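Local coordinates for protein GCN5-related N-acetyltransferase (Anabaena variabilis, PDB 2OZG) that probably transfers acetyl groups from acetyl-coenzyme A to amine substrates, perhaps aminoglycosides, as a six-chain member of the GNAT family, at residues A[169-174]-A[391-396]; A[193-198]-A[230-235]. All coordinates share one frame; numbering follows the deposited sequence. Where two conformers were deposited one is given.

Contact 1. Residues A[169-174]-A[391-396]; sequences ELYQQQ and WMIDFF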
loop_
_atom_site.group_PDB
_atom_site.type_symbol
_atom_site.label_atom_id
_atom_site.label_comp_id
_atom_site.label_asym_id
_atom_site.label_seq_id
_atom_site.Cartn_x
_atom_site.Cartn_y
_atom_site.Cartn_z
ATOM N N GLU A 169 30.864 -18.236 -25.105
ATOM C CA GLU A 169 32.170 -17.632 -25.311
ATOM C C GLU A 169 32.308 -16.212 -24.762
ATOM O O GLU A 169 33.372 -15.834 -24.290
ATOM C CB GLU A 169 32.536 -17.727 -26.786
ATOM C CG GLU A 169 32.622 -19.189 -27.249
ATOM C CD GLU A 169 32.713 -19.320 -28.754
ATOM O OE1 GLU A 169 32.692 -18.272 -29.439
ATOM O OE2 GLU A 169 32.811 -20.462 -29.248
ATOM N N LEU A 170 31.240 -15.425 -24.846
ATOM C CA LEU A 170 31.212 -14.117 -24.224
ATOM C C LEU A 170 31.088 -14.272 -22.710
ATOM O O LEU A 170 31.702 -13.521 -21.962
ATOM C CB LEU A 170 30.041 -13.289 -24.772
ATOM C CG LEU A 170 30.188 -12.793 -26.227
ATOM C CD1 LEU A 170 28.881 -12.281 -26.801
ATOM C CD2 LEU A 170 31.268 -11.737 -26.343
ATOM N N TYR A 171 30.250 -15.192 -22.256
ATOM C CA TYR A 171 30.094 -15.441 -20.821
ATOM C C TYR A 171 31.402 -15.786 -20.159
ATOM O O TYR A 171 31.779 -15.199 -19.147
ATOM C CB TYR A 171 29.057 -16.517 -20.539
ATOM C CG TYR A 171 28.961 -16.745 -19.049
ATOM C CD1 TYR A 171 28.224 -15.916 -18.234
ATOM C CD2 TYR A 171 29.690 -17.753 -18.464
ATOM C CE1 TYR A 171 28.216 -16.094 -16.856
ATOM C CE2 TYR A 171 29.659 -17.949 -17.105
ATOM C CZ TYR A 171 28.928 -17.131 -16.314
ATOM O OH TYR A 171 28.959 -17.375 -14.963
ATOM N N GLN A 172 32.093 -16.773 -20.702
ATOM C CA GLN A 172 33.359 -17.198 -20.101
ATOM C C GLN A 172 34.415 -16.087 -20.086
ATOM O O GLN A 172 35.329 -16.150 -19.272
ATOM C CB GLN A 172 33.872 -18.501 -20.736
ATOM C CG GLN A 172 34.871 -19.267 -19.817
ATOM C CD GLN A 172 34.893 -20.775 -20.063
ATOM O OE1 GLN A 172 34.829 -21.238 -21.215
ATOM N NE2 GLN A 172 34.998 -21.556 -18.972
ATOM N N GLN A 173 34.309 -15.081 -20.967
ATOM C CA GLN A 173 35.217 -13.920 -20.898
ATOM C C GLN A 173 34.923 -12.981 -19.736
ATOM O O GLN A 173 35.814 -12.537 -19.084
ATOM C CB GLN A 173 35.207 -13.119 -22.188
ATOM C CG GLN A 173 35.866 -13.814 -23.289
ATOM C CD GLN A 173 35.692 -13.096 -24.621
ATOM O OE1 GLN A 173 36.388 -12.104 -24.901
ATOM N NE2 GLN A 173 34.804 -13.647 -25.485
ATOM N N GLN A 174 33.667 -12.629 -19.529
ATOM C CA GLN A 174 33.265 -11.837 -18.348
ATOM C C GLN A 174 33.475 -12.651 -17.038
ATOM O O GLN A 174 33.818 -12.113 -15.984
ATOM C CB GLN A 174 31.782 -11.416 -18.521
ATOM C CG GLN A 174 31.236 -10.659 -17.349
ATOM C CD GLN A 174 30.084 -9.731 -17.692
ATOM O OE1 GLN A 174 30.173 -8.961 -18.655
ATOM N NE2 GLN A 174 29.011 -9.751 -16.856
ATOM N N TRP A 391 30.993 -11.507 -6.596
ATOM C CA TRP A 391 29.587 -11.661 -6.881
ATOM C C TRP A 391 29.398 -12.626 -8.030
ATOM O O TRP A 391 30.363 -13.044 -8.647
ATOM C CB TRP A 391 28.973 -10.275 -7.146
ATOM C CG TRP A 391 29.430 -9.631 -8.487
ATOM C CD1 TRP A 391 30.631 -8.996 -8.743
ATOM C CD2 TRP A 391 28.687 -9.570 -9.732
ATOM N NE1 TRP A 391 30.656 -8.555 -10.044
ATOM C CE2 TRP A 391 29.472 -8.872 -10.655
ATOM C CE3 TRP A 391 27.415 -9.992 -10.127
ATOM C CZ2 TRP A 391 29.052 -8.632 -11.952
ATOM C CZ3 TRP A 391 27.011 -9.747 -11.414
ATOM C CH2 TRP A 391 27.812 -9.069 -12.302
HETATM N N MSE A 392 28.164 -13.074 -8.226
HETATM C CA MSE A 392 27.816 -13.869 -9.356
HETATM C C MSE A 392 26.470 -13.353 -9.818
HETATM O O MSE A 392 25.688 -12.803 -9.017
HETATM C CB MSE A 392 27.681 -15.347 -9.086
HETATM C CG MSE A 392 26.446 -15.774 -8.274
HETATM SE SE MSE A 392 26.509 -17.702 -8.057
HETATM C CE MSE A 392 28.215 -17.906 -7.384
ATOM N N ILE A 393 26.180 -13.616 -11.088
ATOM C CA ILE A 393 24.903 -13.182 -11.693
ATOM C C ILE A 393 23.836 -14.257 -11.553
ATOM O O ILE A 393 22.631 -14.020 -11.694
ATOM C CB ILE A 393 25.133 -12.804 -13.160
ATOM C CG1 ILE A 393 23.988 -11.892 -13.683
ATOM C CG2 ILE A 393 25.324 -14.083 -14.062
ATOM C CD1 ILE A 393 24.355 -11.169 -14.943
ATOM N N ASP A 394 24.276 -15.417 -11.175
ATOM C CA ASP A 394 23.430 -16.597 -11.166
ATOM C C ASP A 394 22.895 -16.998 -9.784
ATOM O O ASP A 394 23.485 -16.791 -8.740
ATOM C CB ASP A 394 24.237 -17.784 -11.720
ATOM C CG ASP A 394 24.585 -17.642 -13.156
ATOM O OD1 ASP A 394 23.697 -17.357 -13.970
ATOM O OD2 ASP A 394 25.754 -17.892 -13.491
ATOM N N PHE A 395 21.746 -17.600 -9.815
ATOM C CA PHE A 395 21.169 -18.122 -8.642
ATOM C C PHE A 395 20.996 -19.615 -8.920
ATOM O O PHE A 395 20.805 -20.007 -10.067
ATOM C CB PHE A 395 19.815 -17.507 -8.415
ATOM C CG PHE A 395 19.086 -18.198 -7.332
ATOM C CD1 PHE A 395 19.346 -17.879 -5.999
ATOM C CD2 PHE A 395 18.219 -19.248 -7.620
ATOM C CE1 PHE A 395 18.711 -18.575 -4.970
ATOM C CE2 PHE A 395 17.593 -19.941 -6.604
ATOM C CZ PHE A 395 17.855 -19.603 -5.273
ATOM N N PHE A 396 21.097 -20.451 -7.898
ATOM C CA PHE A 396 20.869 -21.889 -8.066
ATOM C C PHE A 396 20.539 -22.451 -6.679
ATOM O O PHE A 396 20.780 -21.754 -5.669
ATOM C CB PHE A 396 22.067 -22.609 -8.747
ATOM C CG PHE A 396 23.345 -22.539 -7.962
ATOM C CD1 PHE A 396 23.542 -23.370 -6.892
ATOM C CD2 PHE A 396 24.313 -21.593 -8.254
ATOM C CE1 PHE A 396 24.678 -23.305 -6.164
ATOM C CE2 PHE A 396 25.458 -21.502 -7.540
ATOM C CZ PHE A 396 25.676 -22.339 -6.485
ATOM O OXT PHE A 396 19.995 -23.555 -6.545
HETATM O O HOH W 1 27.990 -16.364 -12.497
#
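The Tyr171 ring meets Ile393 at its edge: CG2 of the isoleucine lies near the ring plane, 4.5 Å from CE1 of the tyrosine. The Tyr171 and Asp394 side chains come from opposite directions, and OD2 of the aspartate meets the phenol end obliquely, the carboxylate plane being turned 39° from that of the ring. Arg184 makes a cation-pi contact with the ring, and the Tyr181 ring also meets it, planes about 25° apart.

The polar ends do not bond directly. Tyr171 OH and Asp394 OD2 stand 3.6 Å apart, and one water spans them as a double donor, 2.8 Å from Tyr171 OH and 2.9 Å from Asp394 OD2. The hydroxyl also bonds to the backbone O of Leu182, so it is gripped by two partners that help to fix its position, while the other carboxylate oxygen, Asp394 OD1, forms a salt bridge with Arg184, which would be expected to stabilise the negative charge of this buried group.

In fold terms, helix 165-177 here faces the last residues of the chain, an irregular end after helix 375-385 that runs past strands 58-72, 182-183 and 227-236. A chi1 of 179° swings the Tyr171 ring away from the backbone N, and its phenol end comes nearer the tail than its CB does. The ring thus spans much of a wide gap, for the nearest alpha carbons, those of Tyr171 and Ile393, are 10.7 Å apart. Tyr171, Ile393 and Asp394 are all buried, yet the two segments cover just 115 Å² of each other's surface, both sides summed.

Contact 2. Residues A[193-198]-A[230-235]; sequences NRTLDT and RIRDWV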
loop_
_atom_site.group_PDB
_atom_site.type_symbol
_atom_site.label_atom_id
_atom_site.label_comp_id
_atom_site.label_asym_id
_atom_site.label_seq_id
_atom_site.Cartn_x
_atom_site.Cartn_y
_atom_site.Cartn_z
ATOM N N ASN A 193 17.412 -20.474 -20.151
ATOM C CA ASN A 193 16.650 -20.680 -21.373
ATOM C C ASN A 193 15.186 -21.102 -21.074
ATOM O O ASN A 193 14.372 -21.270 -21.976
ATOM C CB ASN A 193 17.404 -21.718 -22.194
ATOM C CG ASN A 193 16.941 -21.790 -23.598
ATOM O OD1 ASN A 193 16.955 -20.807 -24.330
ATOM N ND2 ASN A 193 16.520 -22.967 -24.001
ATOM N N ARG A 194 14.835 -21.240 -19.804
ATOM C CA ARG A 194 13.523 -21.735 -19.442
ATOM C C ARG A 194 12.569 -20.628 -19.076
ATOM O O ARG A 194 12.892 -19.746 -18.257
ATOM C CB ARG A 194 13.681 -22.658 -18.245
ATOM C CG ARG A 194 12.417 -23.356 -17.722
ATOM C CD ARG A 194 12.843 -24.149 -16.455
ATOM N NE ARG A 194 13.778 -25.245 -16.762
ATOM C CZ ARG A 194 14.716 -25.719 -15.932
ATOM N NH1 ARG A 194 14.913 -25.179 -14.729
ATOM N NH2 ARG A 194 15.481 -26.726 -16.330
ATOM N N THR A 195 11.391 -20.667 -19.677
ATOM C CA THR A 195 10.356 -19.707 -19.364
ATOM C C THR A 195 8.987 -20.379 -19.274
ATOM O O THR A 195 8.777 -21.499 -19.744
ATOM C CB THR A 195 10.214 -18.648 -20.495
ATOM O OG1 THR A 195 9.976 -19.317 -21.733
ATOM C CG2 THR A 195 11.480 -17.804 -20.627
ATOM N N LEU A 196 8.068 -19.647 -18.675
ATOM C CA LEU A 196 6.666 -19.996 -18.661
ATOM C C LEU A 196 6.112 -19.975 -20.108
ATOM O O LEU A 196 6.583 -19.181 -20.956
ATOM C CB LEU A 196 5.942 -18.931 -17.811
ATOM C CG LEU A 196 6.464 -18.815 -16.362
ATOM C CD1 LEU A 196 5.874 -17.662 -15.555
ATOM C CD2 LEU A 196 6.219 -20.141 -15.656
ATOM N N ASP A 197 5.112 -20.830 -20.378
ATOM C CA ASP A 197 4.369 -20.846 -21.684
ATOM C C ASP A 197 3.826 -19.449 -21.978
ATOM O O ASP A 197 3.740 -19.024 -23.128
ATOM C CB ASP A 197 3.207 -21.834 -21.679
ATOM C CG ASP A 197 3.657 -23.287 -21.731
ATOM O OD1 ASP A 197 4.628 -23.641 -21.033
ATOM O OD2 ASP A 197 2.998 -24.083 -22.445
ATOM N N THR A 198 3.450 -18.788 -20.884
ATOM C CA THR A 198 3.081 -17.387 -20.774
ATOM C C THR A 198 4.041 -16.462 -21.512
ATOM O O THR A 198 3.631 -15.524 -22.195
ATOM C CB THR A 198 3.358 -16.987 -19.276
ATOM O OG1 THR A 198 2.749 -17.926 -18.386
ATOM C CG2 THR A 198 2.990 -15.548 -18.921
ATOM N N ARG A 230 12.684 -7.941 -17.271
ATOM C CA ARG A 230 13.622 -8.555 -16.295
ATOM C C ARG A 230 14.819 -9.126 -17.039
ATOM O O ARG A 230 14.677 -10.112 -17.774
ATOM C CB ARG A 230 12.914 -9.658 -15.517
ATOM C CG ARG A 230 11.582 -9.256 -14.863
ATOM C CD ARG A 230 10.988 -10.439 -14.070
ATOM N NE ARG A 230 9.658 -10.148 -13.530
ATOM C CZ ARG A 230 9.445 -9.602 -12.331
ATOM N NH1 ARG A 230 10.444 -9.203 -11.583
ATOM N NH2 ARG A 230 8.210 -9.376 -11.906
ATOM N N ILE A 231 15.995 -8.504 -16.876
ATOM C CA ILE A 231 17.200 -8.976 -17.496
ATOM C C ILE A 231 17.755 -10.125 -16.643
ATOM O O ILE A 231 18.156 -9.919 -15.507
ATOM C CB ILE A 231 18.237 -7.852 -17.647
ATOM C CG1 ILE A 231 17.716 -6.742 -18.583
ATOM C CG2 ILE A 231 19.535 -8.400 -18.192
ATOM C CD1 ILE A 231 18.572 -5.472 -18.628
ATOM N N ARG A 232 17.818 -11.336 -17.194
ATOM C CA ARG A 232 18.321 -12.479 -16.405
ATOM C C ARG A 232 19.788 -12.745 -16.593
ATOM O O ARG A 232 20.394 -13.354 -15.729
ATOM C CB ARG A 232 17.533 -13.745 -16.654
ATOM C CG ARG A 232 17.333 -14.079 -18.089
ATOM C CD ARG A 232 16.505 -15.370 -18.319
ATOM N NE ARG A 232 15.143 -15.306 -17.807
ATOM C CZ ARG A 232 14.307 -16.353 -17.815
ATOM N NH1 ARG A 232 14.696 -17.530 -18.295
ATOM N NH2 ARG A 232 13.100 -16.240 -17.351
ATOM N N ASP A 233 20.385 -12.285 -17.689
ATOM C CA ASP A 233 21.817 -12.459 -17.867
ATOM C C ASP A 233 22.247 -11.393 -18.860
ATOM O O ASP A 233 21.477 -10.987 -19.705
ATOM C CB ASP A 233 22.125 -13.869 -18.407
ATOM C CG ASP A 233 23.591 -14.225 -18.361
ATOM O OD1 ASP A 233 24.346 -13.599 -17.561
ATOM O OD2 ASP A 233 23.969 -15.191 -19.100
ATOM N N TRP A 234 23.457 -10.887 -18.692
ATOM C CA TRP A 234 23.981 -9.904 -19.609
ATOM C C TRP A 234 25.492 -10.021 -19.558
ATOM O O TRP A 234 26.046 -10.468 -18.538
ATOM C CB TRP A 234 23.528 -8.473 -19.242
ATOM C CG TRP A 234 23.897 -8.084 -17.776
ATOM C CD1 TRP A 234 23.122 -8.257 -16.700
ATOM C CD2 TRP A 234 25.119 -7.502 -17.298
ATOM N NE1 TRP A 234 23.755 -7.821 -15.597
ATOM C CE2 TRP A 234 25.003 -7.383 -15.933
ATOM C CE3 TRP A 234 26.319 -7.137 -17.897
ATOM C CZ2 TRP A 234 26.015 -6.876 -15.146
ATOM C CZ3 TRP A 234 27.313 -6.662 -17.144
ATOM C CH2 TRP A 234 27.184 -6.541 -15.759
ATOM N N VAL A 235 26.126 -9.578 -20.656
ATOM C CA VAL A 235 27.549 -9.453 -20.756
ATOM C C VAL A 235 27.905 -8.133 -21.476
ATOM O O VAL A 235 27.290 -7.775 -22.480
ATOM C CB VAL A 235 28.216 -10.681 -21.454
ATOM C CG1 VAL A 235 29.631 -10.362 -21.945
ATOM C CG2 VAL A 235 28.225 -11.887 -20.524
#
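A classic beta bulge in strand 227-236, formed by Arg232 and Asp233 opposite Ile217, is the base from which Arg232 reaches across to the backbone of Arg194. The tip does the work: Arg232 NH1 donates to Arg194 O at 2.9 Å, with an N-H...O angle of 179°. The carbonyl oxygen lies within the guanidinium plane, at its edge, whereas the donor sits well above the carbonyl plane (42° out of it) and so misses the lone pairs.

The same NH1 also bonds to the O of Leu192, the last residue of helix 186-192. One nitrogen thereby joins two backbone oxygens where this helix of the GNAT-family region gives way to the loop leading to strand 202-206, and ties that loop to a strand distant in sequence. The arginine chain is extended at chi2 but bent at chi3 (62°), and its NH1 ends at Arg194 O.

Beside the bond, the methyl group of Thr195 makes a van der Waals contact with the guanidinium. Its CG2 lies 4.0 Å from Arg232 NH2, obliquely to the guanidinium, and the two side chains cross at about a right angle. Ile217 and Thr219 of the paired strand 211-222 touch the Arg232 side chain.

How the contacts relate
Strand 227-236 is the common neighbour: its residues 233-235 pack against both segments of contact 1, while Arg232 reaches the loop of contact 2. The centres of the two contacts lie about 14 Å apart. Ile393 CD1 is 3.5 Å from Trp234 NE1, and Gln174 OE1 is 3.4 Å from Val235 CA. Arg184 links the two by charge, bridging Asp394 through NH2 and Asp233 through NH1. Contact 1 is buried, its centre about 9 Å from the centre of the chain, against about 18 Å for contact 2, which lies at the surface. Both are away from the coenzyme A site.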